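Local coordinates for protein thiamine-monophosphate kinase (Aquifex aeolicus, PDB 1VQV) that phosphorylates thiamine monophosphate with ATP to make thiamine diphosphate, the active form of vitamin B1, working as a magnesium-dependent homodimer, at residues P176-L181 and C244-K249; A204-S209 and N217-R222. All coordinates share one frame; numbering follows the deposited sequence.

In the fold
Along the chain interaction 2 is nested inside the loop closed by interaction 1. Their centres are 28 Å apart and their nearest atoms about 13 Å, so they do not touch. Interaction 1 joins two helices 21 Å from the centre of the chain, through charge and a tyrosine hydroxyl, away from the known binding sites. Interaction 2 sits deeper, 12 Å from that centre, and is apolar. It backs the active site: D207 of its strand binds magnesium, S209 binds ATP, and M206 comes within about 4 Å, side chain to side chain, of ATP-binding R142.

Interaction 1: residues P176-L181 and C244-K249; sequences PFELAL and CEKYGK
K246 and Y247 both reach across to a single carboxylate oxygen of E178, each side chain lying at about a right angle to the glutamate. The lysine leaves its helix with CG anti to the backbone N (chi1 177°) and stays extended to its tip, which carries it over the gap. Its CB heads for the other helix, and K246 CD lies 3.9 Å from F177 CZ in the plane of that ring, at its edge. K246 CE passes 3.8 Å from E178 OE2. K246 NZ ends 3.5 Å from E178 OE2 in a long salt bridge. The other carboxylate oxygen, E178 OE1, is 3.9 Å from K246 NZ and accepts the backbone N-H of E175 just ahead of the helix, which helps fix the rotation of the group. Y247 approaches from its own side: its OH donates to E178 OE2 over 2.5 Å, nearly in line with the C-O bond, and the carboxylate is turned 35° from the tyrosine ring. The acid is therefore gripped by a lysine, a phenol and a backbone amide, while its CG rests over the centre of the F177 ring. Y247 is the first residue to leave the helix, which a Schellman motif ends: G248, at positive phi, gives its N to E245 O at 3.0 Å. Behind the polar group, F177 packs on M242 and Y243 of helix 238-246, and Y243 also stacks with Y247. The contact joins the start of helix 176-186 to the end of helix 238-246, with L166 of helix 159-168 packed against both E178 and Y247.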
ATOM      1  N   PRO B 176     -27.835  12.566 -20.576  1.00 57.79           N
ATOM      2  CA  PRO B 176     -27.453  11.158 -20.397  1.00 59.71           C
ATOM      3  C   PRO B 176     -26.134  10.817 -21.097  1.00 59.71           C
ATOM      4  O   PRO B 176     -25.256  10.229 -20.501  1.00 60.19           O
ATOM      5  CB  PRO B 176     -28.629  10.390 -21.029  1.00 63.09           C
ATOM      6  CG  PRO B 176     -29.740  11.374 -21.049  1.00 65.42           C
ATOM      7  CD  PRO B 176     -29.126  12.685 -21.422  1.00 67.67           C
ATOM      8  N   PHE B 177     -26.032  11.231 -22.358  1.00 59.11           N
ATOM      9  CA  PHE B 177     -24.814  10.920 -23.077  1.00 57.82           C
ATOM     10  C   PHE B 177     -23.633  11.454 -22.297  1.00 57.05           C
ATOM     11  O   PHE B 177     -22.554  10.872 -22.332  1.00 57.91           O
ATOM     12  CB  PHE B 177     -24.869  11.469 -24.509  1.00 56.39           C
ATOM     13  CG  PHE B 177     -24.313  12.849 -24.674  1.00 56.22           C
ATOM     14  CD1 PHE B 177     -22.939  13.057 -24.737  1.00 54.76           C
ATOM     15  CD2 PHE B 177     -25.167  13.934 -24.861  1.00 55.49           C
ATOM     16  CE1 PHE B 177     -22.420  14.325 -24.995  1.00 54.84           C
ATOM     17  CE2 PHE B 177     -24.663  15.203 -25.117  1.00 53.18           C
ATOM     18  CZ  PHE B 177     -23.286  15.401 -25.189  1.00 54.16           C
ATOM     19  N   GLU B 178     -23.850  12.533 -21.555  1.00 56.03           N
ATOM     20  CA  GLU B 178     -22.788  13.117 -20.759  1.00 54.82           C
ATOM     21  C   GLU B 178     -22.595  12.324 -19.477  1.00 53.49           C
ATOM     22  O   GLU B 178     -21.473  12.184 -18.990  1.00 54.02           O
ATOM     23  CB  GLU B 178     -23.106  14.584 -20.471  1.00 56.38           C
ATOM     24  CG  GLU B 178     -23.136  15.410 -21.749  1.00 59.34           C
ATOM     25  CD  GLU B 178     -23.622  16.834 -21.553  1.00 60.22           C
ATOM     26  OE1 GLU B 178     -24.709  17.027 -20.972  1.00 61.88           O
ATOM     27  OE2 GLU B 178     -22.920  17.764 -21.999  1.00 61.30           O
ATOM     28  N   LEU B 179     -23.682  11.779 -18.941  1.00 51.74           N
ATOM     29  CA  LEU B 179     -23.596  10.989 -17.720  1.00 50.60           C
ATOM     30  C   LEU B 179     -22.792   9.707 -17.929  1.00 50.18           C
ATOM     31  O   LEU B 179     -21.907   9.394 -17.139  1.00 50.57           O
ATOM     32  CB  LEU B 179     -24.993  10.652 -17.190  1.00 49.12           C
ATOM     33  CG  LEU B 179     -25.757  11.787 -16.495  1.00 51.19           C
ATOM     34  CD1 LEU B 179     -27.053  11.236 -15.929  1.00 49.05           C
ATOM     35  CD2 LEU B 179     -24.904  12.401 -15.375  1.00 50.30           C
ATOM     36  N   ALA B 180     -23.100   8.977 -18.995  1.00 50.15           N
ATOM     37  CA  ALA B 180     -22.404   7.735 -19.308  1.00 50.11           C
ATOM     38  C   ALA B 180     -20.903   7.976 -19.391  1.00 49.79           C
ATOM     39  O   ALA B 180     -20.106   7.088 -19.082  1.00 49.87           O
ATOM     40  CB  ALA B 180     -22.912   7.169 -20.620  1.00 49.12           C
ATOM     41  N   LEU B 181     -20.530   9.183 -19.807  1.00 50.69           N
ATOM     42  CA  LEU B 181     -19.126   9.567 -19.936  1.00 51.11           C
ATOM     43  C   LEU B 181     -18.485   9.780 -18.576  1.00 52.51           C
ATOM     44  O   LEU B 181     -17.349   9.357 -18.332  1.00 51.67           O
ATOM     45  CB  LEU B 181     -19.003  10.852 -20.760  1.00 49.16           C
ATOM     46  CG  LEU B 181     -19.195  10.689 -22.267  1.00 49.86           C
ATOM     47  CD1 LEU B 181     -19.138  12.047 -22.976  1.00 48.79           C
ATOM     48  CD2 LEU B 181     -18.111   9.763 -22.787  1.00 49.48           C
ATOM     49  N   CYS B 244     -18.010  15.480 -28.299  1.00 60.90           N
ATOM     50  CA  CYS B 244     -17.133  16.204 -29.212  1.00 60.98           C
ATOM     51  C   CYS B 244     -17.889  17.221 -30.055  1.00 60.76           C
ATOM     52  O   CYS B 244     -17.554  18.402 -30.059  1.00 60.73           O
ATOM     53  CB  CYS B 244     -16.403  15.220 -30.122  1.00 60.40           C
ATOM     54  SG  CYS B 244     -15.002  14.451 -29.317  1.00 61.85           S
ATOM     55  N   GLU B 245     -18.905  16.758 -30.771  1.00 61.01           N
ATOM     56  CA  GLU B 245     -19.691  17.648 -31.601  1.00 62.62           C
ATOM     57  C   GLU B 245     -20.195  18.800 -30.737  1.00 61.90           C
ATOM     58  O   GLU B 245     -19.989  19.968 -31.066  1.00 62.91           O
ATOM     59  CB  GLU B 245     -20.874  16.892 -32.233  1.00 66.01           C
ATOM     60  CG  GLU B 245     -21.724  17.709 -33.229  1.00 70.17           C
ATOM     61  CD  GLU B 245     -20.874  18.483 -34.256  1.00 74.18           C
ATOM     62  OE1 GLU B 245     -20.147  19.427 -33.843  1.00 74.88           O
ATOM     63  OE2 GLU B 245     -20.922  18.158 -35.475  1.00 74.99           O
ATOM     64  N   LYS B 246     -20.822  18.475 -29.611  1.00 60.85           N
ATOM     65  CA  LYS B 246     -21.361  19.505 -28.742  1.00 59.79           C
ATOM     66  C   LYS B 246     -20.360  20.505 -28.224  1.00 59.69           C
ATOM     67  O   LYS B 246     -20.683  21.683 -28.131  1.00 62.23           O
ATOM     68  CB  LYS B 246     -22.091  18.894 -27.556  1.00 59.10           C
ATOM     69  CG  LYS B 246     -22.614  19.940 -26.574  1.00 58.94           C
ATOM     70  CD  LYS B 246     -23.593  19.304 -25.625  1.00 58.07           C
ATOM     71  CE  LYS B 246     -24.141  20.251 -24.599  1.00 56.46           C
ATOM     72  NZ  LYS B 246     -25.275  19.537 -23.945  1.00 55.84           N
ATOM     73  N   TYR B 247     -19.166  20.057 -27.856  1.00 59.62           N
ATOM     74  CA  TYR B 247     -18.145  20.985 -27.351  1.00 59.73           C
ATOM     75  C   TYR B 247     -17.094  21.178 -28.419  1.00 61.41           C
ATOM     76  O   TYR B 247     -15.975  21.608 -28.139  1.00 61.35           O
ATOM     77  CB  TYR B 247     -17.495  20.467 -26.059  1.00 57.51           C
ATOM     78  CG  TYR B 247     -18.507  20.270 -24.964  1.00 55.11           C
ATOM     79  CD1 TYR B 247     -19.351  19.159 -24.978  1.00 53.80           C
ATOM     80  CD2 TYR B 247     -18.714  21.248 -23.990  1.00 53.09           C
ATOM     81  CE1 TYR B 247     -20.381  19.025 -24.070  1.00 52.93           C
ATOM     82  CE2 TYR B 247     -19.750  21.129 -23.064  1.00 53.22           C
ATOM     83  CZ  TYR B 247     -20.586  20.016 -23.113  1.00 54.24           C
ATOM     84  OH  TYR B 247     -21.647  19.908 -22.243  1.00 52.67           O
ATOM     85  N   GLY B 248     -17.483  20.845 -29.650  1.00 62.93           N
ATOM     86  CA  GLY B 248     -16.609  20.982 -30.806  1.00 62.74           C
ATOM     87  C   GLY B 248     -15.171  20.547 -30.597  1.00 62.64           C
ATOM     88  O   GLY B 248     -14.277  21.379 -30.402  1.00 63.12           O
ATOM     89  N   LYS B 249     -14.929  19.242 -30.641  1.00 62.30           N
ATOM     90  CA  LYS B 249     -13.570  18.741 -30.458  1.00 62.02           C
ATOM     91  C   LYS B 249     -13.329  17.534 -31.348  1.00 60.92           C
ATOM     92  O   LYS B 249     -14.269  17.025 -31.966  1.00 61.78           O
ATOM     93  CB  LYS B 249     -13.342  18.394 -28.988  1.00 62.24           C
ATOM     94  CG  LYS B 249     -13.339  19.612 -28.112  1.00 59.84           C
ATOM     95  CD  LYS B 249     -13.004  19.259 -26.682  1.00 61.09           C
ATOM     96  CE  LYS B 249     -12.558  20.495 -25.907  1.00 61.19           C
ATOM     97  NZ  LYS B 249     -11.270  21.028 -26.444  1.00 61.32           N
TER

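Interaction 2: residues A204-S209 and N217-R222; sequences ASMDIS and NHLAQR
M206, deposited as selenomethionine, meets L219 through its terminal methyl alone, and the model brings CE nearer to the leucine CB than two carbons can lie, so the exact place of that methyl is doubtful. M206 CG sits between the backbone N and the carbonyl carbon (chi1 87°), and the selenium chain points its end at L219 as the two side chains cross obliquely, though how CE sits among the leucine carbons is uncertain. L219 holds its CG anti to the backbone N (chi1 -176°), and this carries CD1 to the strand, 3.7 Å from A204 CB, an apolar contact two residues along from M206. Thus one leucine spans both strand residues that face the helix, and all three are buried. S205, between them, turns its side chain to the opposite side of the strand, where OG hydrogen-bonds A74 O. An alanine in place of L219 would probably leave the A204 methyl without its partner on the helix and the end of M206 freer to turn, opening a gap between strand and helix. D207, next in the strand, binds magnesium, and S209, in the loop after it, binds ATP and has its N bonded to D215 OD2 of the helix; H218 touches R142, which binds ATP. Strand 204-208 edges the larger sheet, bonded to antiparallel strand 263-268, and helix 212-222 packs on it within the beta-alpha-beta crossover that leads to strand 226-229, parallel to it in that sheet, while A220 touches V291 of strand 291-293.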
ATOM      1  N   ALA B 204       1.612  -9.689 -25.847  1.00 51.97           N
ATOM      2  CA  ALA B 204       1.910  -8.418 -25.204  1.00 52.85           C
ATOM      3  C   ALA B 204       0.565  -7.895 -24.666  1.00 54.63           C
ATOM      4  O   ALA B 204      -0.456  -8.018 -25.346  1.00 55.28           O
ATOM      5  CB  ALA B 204       2.515  -7.432 -26.218  1.00 51.73           C
ATOM      6  N   SER B 205       0.546  -7.354 -23.444  1.00 55.83           N
ATOM      7  CA  SER B 205      -0.686  -6.805 -22.853  1.00 56.80           C
ATOM      8  C   SER B 205      -0.386  -5.715 -21.830  1.00 58.75           C
ATOM      9  O   SER B 205       0.709  -5.650 -21.283  1.00 61.13           O
ATOM     10  CB  SER B 205      -1.523  -7.899 -22.175  1.00 57.57           C
ATOM     11  OG  SER B 205      -2.802  -7.405 -21.786  1.00 56.28           O
HETATM   12  N   MSE B 206      -1.374  -4.865 -21.567  1.00 60.61           N
HETATM   13  CA  MSE B 206      -1.222  -3.773 -20.611  1.00 61.50           C
HETATM   14  C   MSE B 206      -2.454  -2.876 -20.577  1.00 61.13           C
HETATM   15  O   MSE B 206      -3.162  -2.719 -21.573  1.00 60.28           O
HETATM   16  CB  MSE B 206      -0.029  -2.903 -20.974  1.00 63.77           C
HETATM   17  CG  MSE B 206      -0.370  -1.806 -21.952  1.00 69.13           C
HETATM   18 SE   MSE B 206       1.187  -0.699 -22.376  1.00 77.56          SE
HETATM   19  CE  MSE B 206       1.799  -1.693 -23.929  1.00 76.67           C
ATOM     20  N   ASP B 207      -2.689  -2.265 -19.424  1.00 59.99           N
ATOM     21  CA  ASP B 207      -3.816  -1.366 -19.263  1.00 57.37           C
ATOM     22  C   ASP B 207      -3.468   0.027 -19.795  1.00 56.03           C
ATOM     23  O   ASP B 207      -2.385   0.551 -19.540  1.00 54.35           O
ATOM     24  CB  ASP B 207      -4.211  -1.302 -17.784  1.00 58.76           C
ATOM     25  CG  ASP B 207      -5.324  -0.313 -17.521  1.00 60.03           C
ATOM     26  OD1 ASP B 207      -5.062   0.912 -17.598  1.00 59.29           O
ATOM     27  OD2 ASP B 207      -6.459  -0.763 -17.242  1.00 61.73           O
ATOM     28  N   ILE B 208      -4.377   0.601 -20.575  1.00 53.96           N
ATOM     29  CA  ILE B 208      -4.166   1.932 -21.109  1.00 53.65           C
ATOM     30  C   ILE B 208      -4.451   2.883 -19.949  1.00 55.55           C
ATOM     31  O   ILE B 208      -5.600   3.093 -19.553  1.00 55.03           O
ATOM     32  CB  ILE B 208      -5.107   2.206 -22.286  1.00 52.91           C
ATOM     33  CG1 ILE B 208      -4.856   1.157 -23.381  1.00 51.72           C
ATOM     34  CG2 ILE B 208      -4.886   3.629 -22.815  1.00 50.76           C
ATOM     35  CD1 ILE B 208      -5.807   1.240 -24.552  1.00 49.83           C
ATOM     36  N   SER B 209      -3.379   3.436 -19.392  1.00 57.00           N
ATOM     37  CA  SER B 209      -3.484   4.320 -18.244  1.00 58.14           C
ATOM     38  C   SER B 209      -2.954   5.722 -18.511  1.00 58.28           C
ATOM     39  O   SER B 209      -3.371   6.678 -17.857  1.00 57.98           O
ATOM     40  CB  SER B 209      -2.747   3.691 -17.056  1.00 56.86           C
ATOM     41  OG  SER B 209      -1.455   3.267 -17.448  1.00 59.30           O
ATOM     42  N   ASN B 217       3.945   3.221 -27.005  1.00 61.41           N
ATOM     43  CA  ASN B 217       5.384   3.452 -27.066  1.00 63.47           C
ATOM     44  C   ASN B 217       6.061   2.519 -26.076  1.00 63.69           C
ATOM     45  O   ASN B 217       7.011   1.812 -26.416  1.00 65.22           O
ATOM     46  CB  ASN B 217       5.721   4.896 -26.689  1.00 66.22           C
ATOM     47  CG  ASN B 217       5.670   5.837 -27.869  1.00 68.07           C
ATOM     48  OD1 ASN B 217       4.641   5.962 -28.537  1.00 69.33           O
ATOM     49  ND2 ASN B 217       6.789   6.512 -28.134  1.00 70.29           N
ATOM     50  N   HIS B 218       5.580   2.541 -24.837  1.00 64.06           N
ATOM     51  CA  HIS B 218       6.128   1.679 -23.791  1.00 64.06           C
ATOM     52  C   HIS B 218       6.088   0.261 -24.326  1.00 64.12           C
ATOM     53  O   HIS B 218       6.981  -0.548 -24.095  1.00 65.09           O
ATOM     54  CB  HIS B 218       5.290   1.789 -22.513  1.00 63.41           C
ATOM     55  CG  HIS B 218       5.459   3.096 -21.805  1.00 63.74           C
ATOM     56  ND1 HIS B 218       5.012   4.287 -22.331  1.00 63.68           N
ATOM     57  CD2 HIS B 218       6.070   3.407 -20.636  1.00 64.36           C
ATOM     58  CE1 HIS B 218       5.338   5.277 -21.517  1.00 63.59           C
ATOM     59  NE2 HIS B 218       5.981   4.770 -20.480  1.00 64.04           N
ATOM     60  N   LEU B 219       5.040  -0.018 -25.073  1.00 64.04           N
ATOM     61  CA  LEU B 219       4.888  -1.316 -25.661  1.00 65.04           C
ATOM     62  C   LEU B 219       6.012  -1.511 -26.683  1.00 64.82           C
ATOM     63  O   LEU B 219       6.851  -2.394 -26.520  1.00 64.42           O
ATOM     64  CB  LEU B 219       3.528  -1.392 -26.327  1.00 65.78           C
ATOM     65  CG  LEU B 219       3.176  -2.745 -26.923  1.00 68.81           C
ATOM     66  CD1 LEU B 219       3.591  -3.874 -25.986  1.00 69.08           C
ATOM     67  CD2 LEU B 219       1.669  -2.768 -27.171  1.00 69.12           C
ATOM     68  N   ALA B 220       6.033  -0.666 -27.715  1.00 64.63           N
ATOM     69  CA  ALA B 220       7.048  -0.728 -28.773  1.00 64.59           C
ATOM     70  C   ALA B 220       8.463  -0.774 -28.194  1.00 64.94           C
ATOM     71  O   ALA B 220       9.229  -1.715 -28.448  1.00 65.45           O
ATOM     72  CB  ALA B 220       6.903   0.479 -29.700  1.00 64.58           C
ATOM     73  N   GLN B 221       8.812   0.251 -27.423  1.00 63.88           N
ATOM     74  CA  GLN B 221      10.118   0.303 -26.804  1.00 64.55           C
ATOM     75  C   GLN B 221      10.414  -0.985 -26.042  1.00 64.36           C
ATOM     76  O   GLN B 221      11.387  -1.671 -26.336  1.00 65.07           O
ATOM     77  CB  GLN B 221      10.200   1.499 -25.856  1.00 67.54           C
ATOM     78  CG  GLN B 221      10.419   2.840 -26.549  1.00 71.11           C
ATOM     79  CD  GLN B 221       9.573   3.959 -25.937  1.00 74.88           C
ATOM     80  OE1 GLN B 221       9.593   4.182 -24.704  1.00 74.54           O
ATOM     81  NE2 GLN B 221       8.818   4.670 -26.795  1.00 74.72           N
ATOM     82  N   ARG B 222       9.558  -1.334 -25.082  1.00 64.11           N
ATOM     83  CA  ARG B 222       9.775  -2.534 -24.269  1.00 64.11           C
ATOM     84  C   ARG B 222       9.867  -3.871 -25.001  1.00 62.04           C
ATOM     85  O   ARG B 222      10.123  -4.890 -24.377  1.00 62.26           O
ATOM     86  CB  ARG B 222       8.716  -2.653 -23.165  1.00 65.54           C
ATOM     87  CG  ARG B 222       8.638  -1.467 -22.198  1.00 68.50           C
ATOM     88  CD  ARG B 222       9.970  -1.106 -21.530  1.00 71.05           C
ATOM     89  NE  ARG B 222       9.789  -0.009 -20.577  1.00 75.40           N
ATOM     90  CZ  ARG B 222      10.750   0.504 -19.803  1.00 77.24           C
ATOM     91  NH1 ARG B 222      11.992   0.021 -19.861  1.00 77.16           N
ATOM     92  NH2 ARG B 222      10.466   1.497 -18.954  1.00 77.40           N
TER